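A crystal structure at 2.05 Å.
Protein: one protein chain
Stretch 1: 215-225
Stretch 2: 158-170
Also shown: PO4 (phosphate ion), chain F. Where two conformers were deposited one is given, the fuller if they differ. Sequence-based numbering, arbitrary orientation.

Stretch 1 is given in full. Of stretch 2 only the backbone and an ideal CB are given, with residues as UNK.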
# COMPACT_ATOMS: atom_id res chain seq x y z
N GLN A 215 -7.94 -9.18 3.06
CA GLN A 215 -6.85 -10.14 2.93
C GLN A 215 -5.49 -9.49 3.16
O GLN A 215 -4.56 -10.13 3.65
CB GLN A 215 -6.89 -10.81 1.55
CG GLN A 215 -8.11 -11.68 1.32
CD GLN A 215 -8.26 -12.76 2.38
OE1 GLN A 215 -7.28 -13.31 2.87
NE2 GLN A 215 -9.50 -13.04 2.75
N LEU A 216 -5.37 -8.22 2.79
CA LEU A 216 -4.16 -7.46 3.09
C LEU A 216 -4.00 -7.33 4.60
O LEU A 216 -2.90 -7.47 5.14
CB LEU A 216 -4.22 -6.08 2.44
CG LEU A 216 -4.07 -6.06 0.92
CD1 LEU A 216 -4.58 -4.75 0.34
CD2 LEU A 216 -2.62 -6.31 0.51
N ALA A 217 -5.11 -7.07 5.29
CA ALA A 217 -5.11 -6.94 6.74
C ALA A 217 -4.75 -8.26 7.41
O ALA A 217 -4.02 -8.28 8.41
CB ALA A 217 -6.46 -6.45 7.22
N ARG A 218 -5.25 -9.36 6.86
CA ARG A 218 -4.96 -10.69 7.40
C ARG A 218 -3.48 -11.02 7.26
O ARG A 218 -2.89 -11.62 8.16
CB ARG A 218 -5.81 -11.76 6.70
CG ARG A 218 -7.27 -11.75 7.11
CD ARG A 218 -8.07 -12.86 6.43
NE ARG A 218 -7.77 -14.18 6.98
CZ ARG A 218 -7.10 -15.15 6.36
NH1 ARG A 218 -6.63 -14.98 5.13
NH2 ARG A 218 -6.89 -16.30 6.98
N GLU A 219 -2.88 -10.64 6.14
CA GLU A 219 -1.46 -10.88 5.92
C GLU A 219 -0.63 -10.07 6.92
O GLU A 219 0.37 -10.55 7.44
CB GLU A 219 -1.04 -10.53 4.49
CG GLU A 219 0.48 -10.66 4.27
CD GLU A 219 0.91 -10.53 2.82
OE1 GLU A 219 0.12 -10.90 1.92
OE2 GLU A 219 2.05 -10.08 2.58
N ALA A 220 -1.05 -8.84 7.17
CA ALA A 220 -0.37 -7.97 8.12
C ALA A 220 -0.36 -8.60 9.51
O ALA A 220 0.65 -8.60 10.20
CB ALA A 220 -1.02 -6.60 8.16
N ARG A 221 -1.50 -9.15 9.90
CA ARG A 221 -1.63 -9.80 11.20
C ARG A 221 -0.75 -11.05 11.27
O ARG A 221 -0.03 -11.25 12.24
CB ARG A 221 -3.09 -10.17 11.47
CG ARG A 221 -3.31 -10.81 12.83
CD ARG A 221 -4.78 -10.99 13.15
NE ARG A 221 -5.47 -11.80 12.16
CZ ARG A 221 -6.64 -12.40 12.36
NH1 ARG A 221 -7.26 -12.29 13.53
NH2 ARG A 221 -7.20 -13.12 11.40
N ARG A 222 -0.81 -11.87 10.23
CA ARG A 222 0.01 -13.08 10.17
C ARG A 222 1.49 -12.73 10.24
O ARG A 222 2.26 -13.43 10.91
CB ARG A 222 -0.28 -13.87 8.89
CG ARG A 222 -1.58 -14.66 8.94
CD ARG A 222 -1.65 -15.66 7.79
NE ARG A 222 -1.54 -15.02 6.48
CZ ARG A 222 -2.56 -14.53 5.79
NH1 ARG A 222 -3.80 -14.59 6.26
NH2 ARG A 222 -2.34 -13.97 4.60
N HIS A 223 1.89 -11.66 9.56
CA HIS A 223 3.29 -11.26 9.52
C HIS A 223 3.80 -10.92 10.91
O HIS A 223 4.86 -11.39 11.32
CB HIS A 223 3.47 -10.06 8.59
CG HIS A 223 4.90 -9.76 8.26
ND1 HIS A 223 5.64 -10.52 7.38
CD2 HIS A 223 5.73 -8.78 8.70
CE1 HIS A 223 6.86 -10.03 7.29
NE2 HIS A 223 6.95 -8.97 8.08
N VAL A 224 3.03 -10.12 11.64
CA VAL A 224 3.37 -9.74 13.00
C VAL A 224 3.42 -10.96 13.93
O VAL A 224 4.35 -11.11 14.72
CB VAL A 224 2.37 -8.73 13.57
CG1 VAL A 224 2.63 -8.48 15.05
CG2 VAL A 224 2.45 -7.43 12.80
N GLN A 225 2.40 -11.80 13.83
CA GLN A 225 2.25 -12.94 14.73
C GLN A 225 3.31 -14.02 14.50
O GLN A 225 3.67 -14.75 15.42
CB GLN A 225 0.86 -13.55 14.59
CG GLN A 225 -0.27 -12.66 15.10
CD GLN A 225 -0.21 -12.43 16.60
OE1 GLN A 225 0.47 -11.53 17.07
NE2 GLN A 225 -0.93 -13.26 17.35
N UNK A 158 -4.97 -0.79 4.83
CA UNK A 158 -4.40 -2.13 5.00
C UNK A 158 -2.96 -2.19 4.49
O UNK A 158 -2.10 -2.80 5.11
CB UNK A 158 -5.26 -3.17 4.27
N UNK A 159 -2.71 -1.55 3.35
CA UNK A 159 -1.35 -1.49 2.81
C UNK A 159 -0.42 -0.77 3.78
O UNK A 159 0.72 -1.19 3.99
CB UNK A 159 -1.34 -0.79 1.45
N UNK A 160 -0.91 0.31 4.37
CA UNK A 160 -0.13 1.08 5.33
C UNK A 160 0.20 0.24 6.57
O UNK A 160 1.32 0.28 7.07
CB UNK A 160 -0.89 2.35 5.73
N UNK A 161 -0.79 -0.52 7.04
CA UNK A 161 -0.59 -1.37 8.21
C UNK A 161 0.37 -2.51 7.86
O UNK A 161 1.13 -2.97 8.71
CB UNK A 161 -1.92 -1.92 8.71
N UNK A 162 0.32 -2.95 6.61
CA UNK A 162 1.26 -3.95 6.12
C UNK A 162 2.68 -3.41 6.19
O UNK A 162 3.61 -4.12 6.59
CB UNK A 162 0.91 -4.36 4.69
N UNK A 163 2.85 -2.15 5.81
CA UNK A 163 4.15 -1.51 5.83
C UNK A 163 4.65 -1.37 7.26
O UNK A 163 5.84 -1.58 7.53
CB UNK A 163 4.09 -0.14 5.15
N UNK A 164 3.76 -1.03 8.18
CA UNK A 164 4.11 -0.91 9.59
C UNK A 164 4.54 -2.26 10.14
O UNK A 164 5.52 -2.36 10.88
CB UNK A 164 2.93 -0.36 10.40
N UNK A 165 3.79 -3.30 9.79
CA UNK A 165 4.12 -4.66 10.19
C UNK A 165 5.49 -5.07 9.67
O UNK A 165 6.27 -5.72 10.37
CB UNK A 165 3.05 -5.64 9.69
N UNK A 166 5.77 -4.68 8.43
CA UNK A 166 7.03 -4.99 7.77
C UNK A 166 8.21 -4.44 8.56
O UNK A 166 9.14 -5.17 8.91
CB UNK A 166 7.04 -4.43 6.35
N UNK A 167 8.16 -3.14 8.86
CA UNK A 167 9.24 -2.48 9.57
C UNK A 167 9.35 -3.00 11.00
O UNK A 167 10.45 -3.28 11.48
CB UNK A 167 9.03 -0.96 9.57
N UNK A 168 8.21 -3.11 11.69
CA UNK A 168 8.19 -3.54 13.08
C UNK A 168 8.87 -4.90 13.24
O UNK A 168 9.54 -5.16 14.24
CB UNK A 168 6.75 -3.60 13.60
N UNK A 169 8.70 -5.75 12.24
CA UNK A 169 9.27 -7.09 12.27
C UNK A 169 10.78 -7.09 12.05
O UNK A 169 11.52 -7.73 12.79
CB UNK A 169 8.60 -7.96 11.21
N UNK A 170 11.24 -6.37 11.03
CA UNK A 170 12.66 -6.41 10.68
C UNK A 170 13.49 -5.54 11.62
O UNK A 170 14.70 -5.72 11.72
CB UNK A 170 12.86 -5.96 9.23
P PO4 F . -4.44 -14.26 15.76
O1 PO4 F . -5.29 -15.33 15.12
O2 PO4 F . -3.51 -14.89 16.78
O3 PO4 F . -5.33 -13.25 16.45
O4 PO4 F . -3.63 -13.56 14.70

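The two helices run nearly parallel, their directions 13° apart and their axes approaching to 8.5 Å. Stretch 1 sets Ala217 and Ala220 at two of the near approaches of the backbones.

At position 158 the CA-to-CB bond points toward stretch 1, and the ideal CB already lies 3.6 Å from Leu216 CB and 4.0 Å from Ala217 N. A gamma atom directed at Leu216 would be too close, so alanine fits easily, with glycine or serine also possible as far as stretch 1 is concerned. The residue is Ala158, and its CB fills the gap against Leu216.

Position 159 points away, yet its ideal CB is 5.2 Å from Leu216 CD1, so a long apolar chain could bend back to that leucine while a short one would leave it alone. Leu159 (chi1 m, chi2 t) does bend back: its CD2 lies 3.9 Å from Leu216 CD2.

Position 160 is out of reach, and stretch 1 sets no demand; it is Ala160.

At 161 the bond points toward stretch 1, with the ideal CB 4.8 Å from Ala220 CB. The neighbour is a lone methyl, so valine, alanine or another modest apolar group would fit. Val161, with chi1 t, brings CG1 to 4.1 Å from Ala220 CB.

Position 162 has the closest backbone pairing of the register, its CA 4.8 Å from Ala220 CA, but CA-to-CB points sideways. A side chain can therefore run along stretch 1, over Ala220 and toward Leu216. Leucine, isoleucine or methionine would suit. Leu162 takes an off-well chi1 of -117° and spreads its branches: CD1 packs 3.7 Å from Leu216 CD2, while CD2 lies 4.0 Å from Ala220 CA and the same distance from Glu219 OE2.

Positions 163 and 164 meet nothing of stretch 1, so many side chains would do; they are Ala163 and Leu164.

Position 165 again points toward stretch 1, with its ideal CB 3.6 Å from Val224 CG2, 3.9 Å from Ala220 O and 4.2 Å from His223 CD2. Crowded on these sides, it suits a small residue. Ala165 offers its methyl to Val224, and its carbonyl O lies 3.5 Å from His223 CD2, at the ring edge.

Position 166 points away, but its ideal CB is 4.9 Å from His223 NE2, inviting a polar chain long enough to return: glutamate, glutamine or others. Glu166 curls back, chi2 p, until OE1 is 3.5 Å from His223 NE2, without a hydrogen bond. A water instead links the two residues, 2.5 Å from Glu166 O, to which it donates, and 2.8 Å from His223 NE2.

Position 167 points away, unconstrained by stretch 1, and is Val167; 168 points toward stretch 1 but finds nothing near, and Ala168 suffices.

At 169 CA-to-CB points toward stretch 1, and the ideal CB sits 3.7 Å from His223 NE2, so alanine, serine or cysteine could sit beside the imidazole. Cys169 places SG 4.5 Å from the His223 ring centroid, obliquely, and is covalently bonded elsewhere in the structure.

Position 170 turns sideways, open to many side chains, and is Cys170.

Stretch 2 158-170: ALAVLALAEVACC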
# COMPACT_ATOMS: atom_id res chain seq x y z
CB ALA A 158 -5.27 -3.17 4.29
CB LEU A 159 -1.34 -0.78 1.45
CG LEU A 159 -1.95 -1.55 0.28
CD1 LEU A 159 -2.14 -0.63 -0.91
CD2 LEU A 159 -1.09 -2.75 -0.10
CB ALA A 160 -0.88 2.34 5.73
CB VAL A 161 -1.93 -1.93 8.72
CG1 VAL A 161 -1.71 -2.97 9.82
CG2 VAL A 161 -2.80 -0.80 9.24
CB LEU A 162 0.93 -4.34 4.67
CG LEU A 162 0.52 -5.79 4.41
CD1 LEU A 162 0.22 -5.99 2.93
CD2 LEU A 162 1.60 -6.77 4.86
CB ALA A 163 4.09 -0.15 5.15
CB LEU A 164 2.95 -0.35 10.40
CG LEU A 164 2.59 1.12 10.16
CD1 LEU A 164 1.30 1.48 10.87
CD2 LEU A 164 3.72 2.05 10.59
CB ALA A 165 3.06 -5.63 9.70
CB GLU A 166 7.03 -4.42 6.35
CG GLU A 166 8.27 -4.74 5.52
CD GLU A 166 8.29 -6.15 4.98
OE1 GLU A 166 7.34 -6.92 5.26
OE2 GLU A 166 9.25 -6.49 4.26
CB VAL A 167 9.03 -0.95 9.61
CG1 VAL A 167 10.12 -0.27 10.43
CG2 VAL A 167 9.01 -0.40 8.19
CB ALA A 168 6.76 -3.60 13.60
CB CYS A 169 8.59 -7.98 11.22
SG CYS A 169 9.29 -9.63 11.09
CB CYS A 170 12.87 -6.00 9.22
SG CYS A 170 12.66 -4.24 8.85
O HOH W 1 9.36 -7.47 7.85
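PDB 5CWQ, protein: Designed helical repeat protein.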